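Local coordinates for putative thioesterase (Syntrophus aciditrophicus SB, PDB 3HDU) that probably hydrolyses thioesters of acyl-CoA type as a hotdog-fold enzyme of the 4HBT/PaaI thioesterase family, at the interface of chains A and B and the interface of chains A and C. Sequence-based numbering; all coordinates share one arbitrary frame. Chains: chain A/B/C, putative thioesterase.

Contact 1: the interface of chains A and B. Residues chain A 19-20, 24, 72, 75-76, 98; chain B 57, 60-61.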
loop_
_atom_site.group_PDB
_atom_site.type_symbol
_atom_site.label_atom_id
_atom_site.label_comp_id
_atom_site.label_asym_id
_atom_site.label_seq_id
_atom_site.Cartn_x
_atom_site.Cartn_y
_atom_site.Cartn_z
ATOM N N ILE A 19 -29.369 -15.259 -7.677
ATOM C CA ILE A 19 -28.794 -13.921 -7.902
ATOM C C ILE A 19 -27.503 -13.951 -8.733
ATOM O O ILE A 19 -27.370 -13.171 -9.678
ATOM C CB ILE A 19 -28.553 -13.167 -6.547
ATOM C CG1 ILE A 19 -29.891 -12.868 -5.850
ATOM C CG2 ILE A 19 -27.805 -11.841 -6.760
ATOM C CD1 ILE A 19 -29.742 -12.335 -4.443
ATOM N N PHE A 20 -26.589 -14.862 -8.396
ATOM C CA PHE A 20 -25.278 -14.976 -9.071
ATOM C C PHE A 20 -25.229 -15.814 -10.365
ATOM O O PHE A 20 -24.558 -15.408 -11.323
ATOM C CB PHE A 20 -24.207 -15.458 -8.072
ATOM C CG PHE A 20 -23.807 -14.407 -7.065
ATOM C CD1 PHE A 20 -24.541 -14.219 -5.889
ATOM C CD2 PHE A 20 -22.699 -13.587 -7.300
ATOM C CE1 PHE A 20 -24.175 -13.237 -4.953
ATOM C CE2 PHE A 20 -22.322 -12.601 -6.372
ATOM C CZ PHE A 20 -23.064 -12.426 -5.196
ATOM N N ILE A 24 -27.595 -12.513 -13.241
ATOM C CA ILE A 24 -26.549 -11.629 -13.808
ATOM C C ILE A 24 -26.665 -11.648 -15.348
ATOM O O ILE A 24 -26.666 -12.735 -15.926
ATOM C CB ILE A 24 -25.109 -12.071 -13.415
ATOM C CG1 ILE A 24 -24.908 -11.989 -11.900
ATOM C CG2 ILE A 24 -24.046 -11.203 -14.107
ATOM C CD1 ILE A 24 -23.504 -12.377 -11.442
HETATM N N MSE A 72 -16.465 -9.874 -7.710
HETATM C CA MSE A 72 -17.706 -10.638 -7.518
HETATM C C MSE A 72 -17.570 -11.671 -6.400
HETATM O O MSE A 72 -18.485 -11.810 -5.584
HETATM C CB MSE A 72 -18.140 -11.336 -8.815
HETATM C CG MSE A 72 -18.629 -10.388 -9.907
HETATM SE SE MSE A 72 -20.273 -9.463 -9.449
HETATM C CE MSE A 72 -21.439 -10.984 -9.222
ATOM N N GLY A 75 -17.477 -9.820 -3.168
ATOM C CA GLY A 75 -18.834 -9.349 -2.867
ATOM C C GLY A 75 -19.716 -10.401 -2.213
ATOM O O GLY A 75 -20.463 -10.089 -1.283
ATOM N N LEU A 76 -19.620 -11.639 -2.701
ATOM C CA LEU A 76 -20.335 -12.783 -2.127
ATOM C C LEU A 76 -19.783 -13.130 -0.739
ATOM O O LEU A 76 -20.560 -13.429 0.163
ATOM C CB LEU A 76 -20.250 -14.002 -3.056
ATOM C CG LEU A 76 -20.965 -15.300 -2.656
ATOM C CD1 LEU A 76 -22.427 -15.057 -2.351
ATOM C CD2 LEU A 76 -20.813 -16.336 -3.755
ATOM N N ILE A 98 -27.957 -7.403 0.583
ATOM C CA ILE A 98 -26.986 -7.636 -0.513
ATOM C C ILE A 98 -26.940 -6.511 -1.570
ATOM O O ILE A 98 -25.899 -6.295 -2.190
ATOM C CB ILE A 98 -27.179 -9.033 -1.196
ATOM C CG1 ILE A 98 -25.871 -9.511 -1.848
ATOM C CG2 ILE A 98 -28.346 -9.016 -2.188
ATOM C CD1 ILE A 98 -25.934 -10.933 -2.386
ATOM N N ILE B 57 -27.810 -7.232 -7.071
ATOM C CA ILE B 57 -26.393 -6.892 -6.827
ATOM C C ILE B 57 -25.898 -5.887 -7.880
ATOM O O ILE B 57 -24.793 -6.006 -8.410
ATOM C CB ILE B 57 -25.491 -8.172 -6.726
ATOM C CG1 ILE B 57 -25.615 -9.064 -7.976
ATOM C CG2 ILE B 57 -25.848 -8.958 -5.474
ATOM C CD1 ILE B 57 -24.662 -10.241 -7.994
HETATM N N MSE B 60 -22.704 -3.962 -6.849
HETATM C CA MSE B 60 -21.603 -4.920 -6.915
HETATM C C MSE B 60 -21.123 -5.098 -8.356
HETATM O O MSE B 60 -19.925 -5.000 -8.612
HETATM C CB MSE B 60 -22.061 -6.256 -6.331
HETATM C CG MSE B 60 -20.981 -7.259 -6.060
HETATM SE SE MSE B 60 -21.737 -8.834 -5.241
HETATM C CE MSE B 60 -22.289 -8.094 -3.550
ATOM N N LEU B 61 -22.063 -5.340 -9.277
ATOM C CA LEU B 61 -21.772 -5.492 -10.720
ATOM C C LEU B 61 -21.091 -4.257 -11.326
ATOM O O LEU B 61 -20.201 -4.402 -12.165
ATOM C CB LEU B 61 -23.038 -5.852 -11.515
ATOM C CG LEU B 61 -23.616 -7.261 -11.310
ATOM C CD1 LEU B 61 -24.995 -7.378 -11.945
ATOM C CD2 LEU B 61 -22.681 -8.335 -11.852
#
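B:Ile57 inserts its side chain between A:Ile19, A:Phe20, A:Met72 and A:Ile98, where two hotdog-fold subunits of the 4HBT thioesterase family meet beside their long central helices, 58-85. One contact is of CH-pi type: CD1 of B:Ile57 lies over a face of the A:Phe20 ring, 3.9 Å from its centroid and displaced toward the rim. CG1 of B:Ile57 stands between the backbone N and the carbonyl carbon (chi1 56°), and the extended chi2 carries CD1 onward to the ring.

The other contacts are van der Waals contacts, mostly between apolar groups. CD1 of B:Ile57 also meets the selenomethionine methyl CE of A:Met72 at 3.5 Å, the two side chains crossing at about a right angle. The other branch, CG2 of B:Ile57, touches CD1 of A:Ile98 at 3.7 Å, and CG2 of A:Ile19 lies 3.7 Å from the same B:Ile57 CG2. A:Met72 is bent at chi2 and chi3, and its SE rests 3.6 Å from CD2 of B:Leu61. CD2 of B:Leu61 also reaches CG2 of A:Ile24, at 3.9 Å. B:Met60, likewise selenomethionine, sends its SE to CZ of A:Phe20 at 3.8 Å, while its terminal CE turns onto the backbone of A:Gly75, 3.7 Å from CA.

Contact 2: the interface of chains A and B. Residues chain A 106-109; chain B 104-107.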
loop_
_atom_site.group_PDB
_atom_site.type_symbol
_atom_site.label_atom_id
_atom_site.label_comp_id
_atom_site.label_asym_id
_atom_site.label_seq_id
_atom_site.Cartn_x
_atom_site.Cartn_y
_atom_site.Cartn_z
ATOM N N LEU A 106 -10.311 -2.065 -4.358
ATOM C CA LEU A 106 -9.993 -3.297 -5.098
ATOM C C LEU A 106 -8.508 -3.274 -5.479
ATOM O O LEU A 106 -8.093 -2.449 -6.302
ATOM C CB LEU A 106 -10.848 -3.401 -6.364
ATOM C CG LEU A 106 -10.578 -4.557 -7.337
ATOM C CD1 LEU A 106 -10.770 -5.908 -6.655
ATOM C CD2 LEU A 106 -11.489 -4.453 -8.540
ATOM N N HIS A 107 -7.721 -4.150 -4.855
ATOM C CA HIS A 107 -6.285 -4.300 -5.117
ATOM C C HIS A 107 -6.089 -5.703 -5.683
ATOM O O HIS A 107 -6.422 -6.675 -5.014
ATOM C CB HIS A 107 -5.492 -4.140 -3.821
ATOM C CG HIS A 107 -5.406 -2.731 -3.319
ATOM N ND1 HIS A 107 -4.271 -2.231 -2.722
ATOM C CD2 HIS A 107 -6.294 -1.707 -3.348
ATOM C CE1 HIS A 107 -4.470 -0.969 -2.383
ATOM N NE2 HIS A 107 -5.689 -0.626 -2.755
ATOM N N VAL A 108 -5.579 -5.799 -6.912
ATOM C CA VAL A 108 -5.339 -7.080 -7.592
ATOM C C VAL A 108 -3.905 -7.136 -8.125
ATOM O O VAL A 108 -3.504 -6.238 -8.859
ATOM C CB VAL A 108 -6.336 -7.291 -8.775
ATOM C CG1 VAL A 108 -6.053 -8.605 -9.520
ATOM C CG2 VAL A 108 -7.775 -7.269 -8.274
ATOM N N GLU A 109 -3.172 -8.192 -7.734
ATOM C CA GLU A 109 -1.800 -8.450 -8.171
ATOM C C GLU A 109 -1.839 -9.692 -9.084
ATOM O O GLU A 109 -2.335 -10.746 -8.676
ATOM C CB GLU A 109 -0.890 -8.681 -6.957
ATOM C CG GLU A 109 -1.088 -7.682 -5.790
ATOM C CD GLU A 109 -0.968 -6.219 -6.198
ATOM O OE1 GLU A 109 -0.105 -5.899 -7.040
ATOM O OE2 GLU A 109 -1.727 -5.386 -5.656
HETATM N N MSE B 104 -0.033 -6.006 -14.419
HETATM C CA MSE B 104 0.732 -6.572 -13.300
HETATM C C MSE B 104 0.053 -6.287 -11.965
HETATM O O MSE B 104 -0.002 -7.165 -11.106
HETATM C CB MSE B 104 2.147 -6.007 -13.264
HETATM C CG MSE B 104 2.997 -6.616 -12.168
HETATM SE SE MSE B 104 4.800 -6.057 -12.218
HETATM C CE MSE B 104 5.375 -7.023 -10.582
ATOM N N SER B 105 -0.392 -5.044 -11.786
ATOM C CA SER B 105 -1.038 -4.586 -10.559
ATOM C C SER B 105 -2.179 -3.623 -10.891
ATOM O O SER B 105 -2.003 -2.741 -11.737
ATOM C CB SER B 105 -0.002 -3.873 -9.692
ATOM O OG SER B 105 -0.509 -3.604 -8.396
ATOM N N LEU B 106 -3.332 -3.806 -10.245
ATOM C CA LEU B 106 -4.511 -2.945 -10.428
ATOM C C LEU B 106 -5.047 -2.566 -9.046
ATOM O O LEU B 106 -5.509 -3.444 -8.306
ATOM C CB LEU B 106 -5.593 -3.670 -11.241
ATOM C CG LEU B 106 -6.920 -2.950 -11.530
ATOM C CD1 LEU B 106 -6.706 -1.716 -12.363
ATOM C CD2 LEU B 106 -7.867 -3.871 -12.249
ATOM N N HIS B 107 -4.943 -1.281 -8.700
ATOM C CA HIS B 107 -5.403 -0.724 -7.418
ATOM C C HIS B 107 -6.485 0.309 -7.736
ATOM O O HIS B 107 -6.177 1.308 -8.361
ATOM C CB HIS B 107 -4.236 -0.039 -6.695
ATOM C CG HIS B 107 -3.280 -0.986 -6.021
ATOM N ND1 HIS B 107 -2.504 -0.605 -4.948
ATOM C CD2 HIS B 107 -3.010 -2.298 -6.228
ATOM C CE1 HIS B 107 -1.766 -1.626 -4.553
ATOM N NE2 HIS B 107 -2.063 -2.669 -5.305
#
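The carboxylate of A:Glu109 is held at both oxygens by chain B. OE1 of A:Glu109 accepts a hydrogen bond from the hydroxyl OG of B:Ser105 at 2.7 Å, the donor lying on the syn side but 21° out of the carboxylate plane. OE2 of A:Glu109 presents its syn lone pair to the imidazole NE2 of B:His107 at 2.8 Å. The acceptor lies close to the histidine ring plane, whereas carboxylate and ring stand almost perpendicular, at 87°. A bend at chi2 of A:Glu109 turns its head group back toward these two donors, which together should restrict its rotation.

The imidazole of B:His107 also stacks on that of A:His107, with centroids 3.7 Å apart and planes inclined by 26°. Each ring places its ND1 over the other near the rim, so the overlap is offset. The nearby carboxylate may polarise the B:His107 ring.

Beneath these side chains the backbones pair antiparallel, with A:His107 opposite B:His107. The amide N of A:Val108 donates to O of B:Leu106 at 2.7 Å, and N of B:Leu106 donates to O of A:Val108 at 2.8 Å. Strand 105-110 of one subunit is thereby joined to its counterpart in the other, extending the beta-sheet across the two-fold dimer interface, as in hotdog-fold dimers generally.

Contact 3: the interface of chains A and C. Residues chain A 124, 138, 144, 146, 149; chain C 129-132.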
loop_
_atom_site.group_PDB
_atom_site.type_symbol
_atom_site.label_atom_id
_atom_site.label_comp_id
_atom_site.label_asym_id
_atom_site.label_seq_id
_atom_site.Cartn_x
_atom_site.Cartn_y
_atom_site.Cartn_z
ATOM N N TYR A 124 -11.680 -15.379 0.967
ATOM C CA TYR A 124 -11.564 -15.613 2.421
ATOM C C TYR A 124 -11.910 -14.318 3.152
ATOM O O TYR A 124 -11.240 -13.307 2.939
ATOM C CB TYR A 124 -10.140 -16.028 2.809
ATOM C CG TYR A 124 -9.605 -17.225 2.065
ATOM C CD1 TYR A 124 -9.875 -18.529 2.504
ATOM C CD2 TYR A 124 -8.804 -17.061 0.928
ATOM C CE1 TYR A 124 -9.367 -19.650 1.814
ATOM C CE2 TYR A 124 -8.289 -18.172 0.231
ATOM C CZ TYR A 124 -8.577 -19.459 0.677
ATOM O OH TYR A 124 -8.079 -20.540 -0.009
ATOM N N GLU A 138 -7.944 -15.559 -3.958
ATOM C CA GLU A 138 -6.953 -16.276 -4.757
ATOM C C GLU A 138 -7.671 -16.763 -6.004
ATOM O O GLU A 138 -8.672 -17.459 -5.880
ATOM C CB GLU A 138 -6.389 -17.480 -4.009
ATOM C CG GLU A 138 -5.669 -17.159 -2.712
ATOM C CD GLU A 138 -5.131 -18.399 -2.011
ATOM O OE1 GLU A 138 -5.110 -19.494 -2.613
ATOM O OE2 GLU A 138 -4.710 -18.287 -0.843
ATOM N N ASP A 144 -5.064 -25.542 -11.741
ATOM C CA ASP A 144 -4.824 -25.239 -10.315
ATOM C C ASP A 144 -3.547 -24.382 -10.085
ATOM O O ASP A 144 -2.861 -24.538 -9.075
ATOM C CB ASP A 144 -4.802 -26.558 -9.501
ATOM C CG ASP A 144 -5.092 -26.358 -8.011
ATOM O OD1 ASP A 144 -6.102 -25.703 -7.666
ATOM O OD2 ASP A 144 -4.323 -26.895 -7.183
ATOM N N LEU A 146 -1.876 -20.612 -9.534
ATOM C CA LEU A 146 -2.225 -19.274 -9.031
ATOM C C LEU A 146 -1.868 -18.209 -10.069
ATOM O O LEU A 146 -0.695 -18.006 -10.347
ATOM C CB LEU A 146 -1.502 -18.974 -7.705
ATOM C CG LEU A 146 -1.860 -17.661 -6.987
ATOM C CD1 LEU A 146 -3.285 -17.721 -6.449
ATOM C CD2 LEU A 146 -0.880 -17.386 -5.868
ATOM N N VAL A 149 -3.975 -12.672 -7.181
ATOM C CA VAL A 149 -4.402 -12.570 -5.773
ATOM C C VAL A 149 -5.026 -11.193 -5.601
ATOM O O VAL A 149 -4.594 -10.230 -6.254
ATOM C CB VAL A 149 -3.247 -12.791 -4.748
ATOM C CG1 VAL A 149 -2.587 -14.142 -4.975
ATOM C CG2 VAL A 149 -2.202 -11.676 -4.811
ATOM N N GLY C 129 -3.926 -19.485 3.108
ATOM C CA GLY C 129 -5.012 -19.923 2.234
ATOM C C GLY C 129 -4.597 -21.209 1.537
ATOM O O GLY C 129 -3.830 -22.007 2.086
ATOM N N ASN C 130 -5.091 -21.412 0.321
ATOM C CA ASN C 130 -4.752 -22.603 -0.459
ATOM C C ASN C 130 -3.326 -22.480 -1.014
ATOM O O ASN C 130 -2.463 -23.305 -0.702
ATOM C CB ASN C 130 -5.763 -22.809 -1.597
ATOM C CG ASN C 130 -5.552 -24.114 -2.351
ATOM O OD1 ASN C 130 -5.284 -25.159 -1.754
ATOM N ND2 ASN C 130 -5.703 -24.063 -3.674
ATOM N N LYS C 131 -3.095 -21.421 -1.790
ATOM C CA LYS C 131 -1.822 -21.164 -2.471
ATOM C C LYS C 131 -0.945 -20.061 -1.879
ATOM O O LYS C 131 0.255 -20.077 -2.129
ATOM C CB LYS C 131 -2.094 -20.813 -3.943
ATOM C CG LYS C 131 -2.771 -21.904 -4.769
ATOM C CD LYS C 131 -1.877 -23.115 -4.987
ATOM C CE LYS C 131 -2.584 -24.143 -5.831
ATOM N NZ LYS C 131 -1.731 -25.318 -6.149
ATOM N N VAL C 132 -1.526 -19.114 -1.131
ATOM C CA VAL C 132 -0.792 -17.966 -0.561
ATOM C C VAL C 132 -0.718 -18.042 0.967
ATOM O O VAL C 132 -1.721 -18.331 1.611
ATOM C CB VAL C 132 -1.477 -16.625 -0.931
ATOM C CG1 VAL C 132 -0.644 -15.445 -0.447
ATOM C CG2 VAL C 132 -1.705 -16.524 -2.430
#
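The carboxylate of A:Glu138 faces the backbone of C:Lys131 and C:Val132 at the start of a chain C strand. In the clearest hydrogen bond, N of C:Lys131 donates to OE1 of A:Glu138 at 2.9 Å; the angle at H is 166°, and the donor sits on the syn side, 23° out of the carboxylate plane. The other oxygen, OE2 of A:Glu138, receives a weak bond from N of C:Val132 at 3.3 Å. Another weak bond runs from N of C:Asn130 to the phenol OH of A:Tyr124, 3.1 Å away.

Charge pairing involves C:Lys131, whose chain bends at chi2 (-68°) and then extends to A:Asp144. The ammonium NZ of C:Lys131 forms a salt bridge with OD2 of A:Asp144 at 3.2 Å, approaching from well above the carboxylate plane.

Apolar contact centres on C:Val132. CG2 of C:Val132 touches CD2 of A:Leu146 and CG1 of A:Val149, each at 3.6 Å; the A:Leu146 side chain crosses that of C:Val132 at about a right angle. The ring carbon CZ of A:Tyr124 lies 3.9 Å from CA of C:Gly129.

On chain A the receiving surface spans strands 118-128, 132-141 and 146-156, with A:Asp144 in the loop joining the last two; chain C supplies residues 129-131, between strands 118-128 and 132-141, and the first residue of the latter strand.

Contacts 1 and 2 belong to the same two-fold A-B interface, with their C-alpha centres about 20 Å apart, so helix and loop packing and strand pairing brace one dimer at separate points. Contact 3 joins chain A to chain C; its centre lies about 15 Å from contact 2 and 21 Å from contact 1. The chain A residues that form contact 3 differ from those of contacts 1 and 2. Chain A can therefore engage B and C simultaneously through different surfaces. The deposited assembly has six copies, and contact 3 could link dimers within it, although the structure alone does not show that this association persists in solution.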